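Local coordinates for protein putative succinylglutamate desuccinylase / aspartoacylase (Shewanella amazonensis, PDB 3FMC) that is probably a zinc-dependent hydrolase of the succinylglutamate desuccinylase/aspartoacylase family, acting on ester bonds, at residues R140-P145 with G151-V156. Residues are numbered along the deposited sequence; the frame is centred on the assembly and turned at random.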
# COMPACT_ATOMS: atom_id res chain seq x y z
N ARG C 140 -24.04 10.41 -21.93
CA ARG C 140 -25.15 10.29 -21.02
C ARG C 140 -24.69 9.68 -19.69
O ARG C 140 -25.12 10.09 -18.61
CB ARG C 140 -26.24 9.42 -21.68
CG ARG C 140 -27.44 9.14 -20.77
CD ARG C 140 -28.62 8.48 -21.51
NE ARG C 140 -28.46 7.04 -21.71
CZ ARG C 140 -28.64 6.13 -20.76
NH1 ARG C 140 -28.96 6.49 -19.51
NH2 ARG C 140 -28.48 4.84 -21.04
N ARG C 141 -23.81 8.70 -19.77
CA ARG C 141 -23.28 8.03 -18.59
C ARG C 141 -22.54 8.99 -17.64
O ARG C 141 -22.67 8.89 -16.42
CB ARG C 141 -22.28 6.95 -19.02
CG ARG C 141 -21.90 6.02 -17.92
CD ARG C 141 -23.06 5.11 -17.57
NE ARG C 141 -22.57 4.10 -16.68
CZ ARG C 141 -23.23 3.04 -16.29
NH1 ARG C 141 -24.49 2.83 -16.66
NH2 ARG C 141 -22.63 2.21 -15.46
N LEU C 142 -21.72 9.87 -18.20
CA LEU C 142 -20.97 10.83 -17.42
C LEU C 142 -21.80 11.99 -16.89
O LEU C 142 -21.34 12.72 -16.01
CB LEU C 142 -19.81 11.41 -18.23
CG LEU C 142 -18.74 10.39 -18.65
CD1 LEU C 142 -17.56 11.07 -19.32
CD2 LEU C 142 -18.24 9.58 -17.45
N ASN C 143 -23.01 12.15 -17.42
CA ASN C 143 -23.90 13.24 -17.02
C ASN C 143 -24.91 12.61 -16.09
O ASN C 143 -25.96 12.13 -16.50
CB ASN C 143 -24.56 13.86 -18.26
CG ASN C 143 -25.46 15.05 -17.90
OD1 ASN C 143 -25.17 15.76 -16.95
ND2 ASN C 143 -26.53 15.25 -18.64
N ASN C 144 -24.56 12.53 -14.82
CA ASN C 144 -25.36 11.84 -13.81
C ASN C 144 -25.16 12.61 -12.54
O ASN C 144 -24.03 12.79 -12.12
CB ASN C 144 -24.89 10.39 -13.67
CG ASN C 144 -25.60 9.61 -12.58
OD1 ASN C 144 -26.32 10.17 -11.76
ND2 ASN C 144 -25.34 8.31 -12.53
N PRO C 145 -26.25 13.10 -11.93
CA PRO C 145 -26.07 13.87 -10.70
C PRO C 145 -25.48 13.09 -9.52
O PRO C 145 -25.00 13.70 -8.57
CB PRO C 145 -27.50 14.31 -10.34
CG PRO C 145 -28.39 13.38 -11.09
CD PRO C 145 -27.68 12.98 -12.30
N GLY C 151 -12.49 5.59 -11.81
CA GLY C 151 -12.07 4.69 -12.89
C GLY C 151 -13.09 4.68 -14.02
O GLY C 151 -12.73 4.64 -15.18
N HIS C 152 -14.36 4.76 -13.69
CA HIS C 152 -15.39 4.80 -14.74
C HIS C 152 -15.29 6.08 -15.55
O HIS C 152 -15.47 6.05 -16.80
CB HIS C 152 -16.78 4.61 -14.14
CG HIS C 152 -17.85 4.25 -15.12
ND1 HIS C 152 -17.79 3.11 -15.91
CD2 HIS C 152 -19.05 4.82 -15.37
CE1 HIS C 152 -18.91 3.01 -16.61
NE2 HIS C 152 -19.69 4.03 -16.29
N ARG C 153 -15.01 7.21 -14.90
CA ARG C 153 -14.89 8.45 -15.64
C ARG C 153 -13.72 8.31 -16.62
O ARG C 153 -13.81 8.72 -17.77
CB ARG C 153 -14.68 9.64 -14.72
CG ARG C 153 -14.35 10.93 -15.42
CD ARG C 153 -14.36 12.13 -14.47
NE ARG C 153 -15.74 12.32 -14.10
CZ ARG C 153 -16.61 13.02 -14.81
NH1 ARG C 153 -16.24 13.66 -15.91
NH2 ARG C 153 -17.86 13.05 -14.40
N LEU C 154 -12.61 7.75 -16.17
CA LEU C 154 -11.48 7.58 -17.07
C LEU C 154 -11.82 6.68 -18.23
O LEU C 154 -11.61 7.05 -19.40
CB LEU C 154 -10.28 6.99 -16.33
CG LEU C 154 -9.06 6.54 -17.13
CD1 LEU C 154 -8.34 7.69 -17.81
CD2 LEU C 154 -8.08 5.67 -16.28
N ALA C 155 -12.34 5.50 -17.92
CA ALA C 155 -12.62 4.50 -18.94
C ALA C 155 -13.62 4.98 -19.97
O ALA C 155 -13.42 4.75 -21.18
CB ALA C 155 -13.10 3.22 -18.30
N VAL C 156 -14.68 5.64 -19.52
CA VAL C 156 -15.73 6.13 -20.40
C VAL C 156 -15.19 7.26 -21.30
O VAL C 156 -15.55 7.33 -22.47
CB VAL C 156 -17.04 6.49 -19.63
CG1 VAL C 156 -18.05 7.11 -20.56
CG2 VAL C 156 -17.63 5.25 -18.94
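Arg141 NE gives its hydrogen to His152 NE2 across 2.9 Å, in a fairly straight bond with an N-H...N angle of 157°. The acceptor lies near the guanidinium plane, whereas the donor sits slightly out of the imidazole plane; each group meets the other at its edge, their planes 64° apart. With CG anti to the backbone N, Arg141 CG itself comes within 3.4 Å of His152 NE2, and the bend at chi2 turns NE toward the same atom. The other ring nitrogen, ND1, is hydrogen-bonded to the carbonyl oxygen of Glu103. With both nitrogens engaged, the ring's rotation is fixed, and accepting at NE2 is consistent with a neutral imidazole protonated on ND1. Val156, one turn further along, lays CG2 over one face of the same ring, 3.4 Å above its centre. Its other methyl, CG1, meets Leu142 CG at 3.9 Å, the two side chains lying alongside each other, pointing opposite ways. Leu142 also touches the backbone of the second helix, CD2 lying 4.0 Å from Arg153 CA. Arg153 bends at chi3, bringing NH2 obliquely to within 3.8 Å of Leu142 O, and it also packs on Gln354 of a second subunit. Here a short loop joins two consecutive helices, 123-142 and 150-163, in a helix-loop-helix connection within the catalytic domain of the succinylglutamate desuccinylase/aspartoacylase family, the end of the first packed against the start of the second.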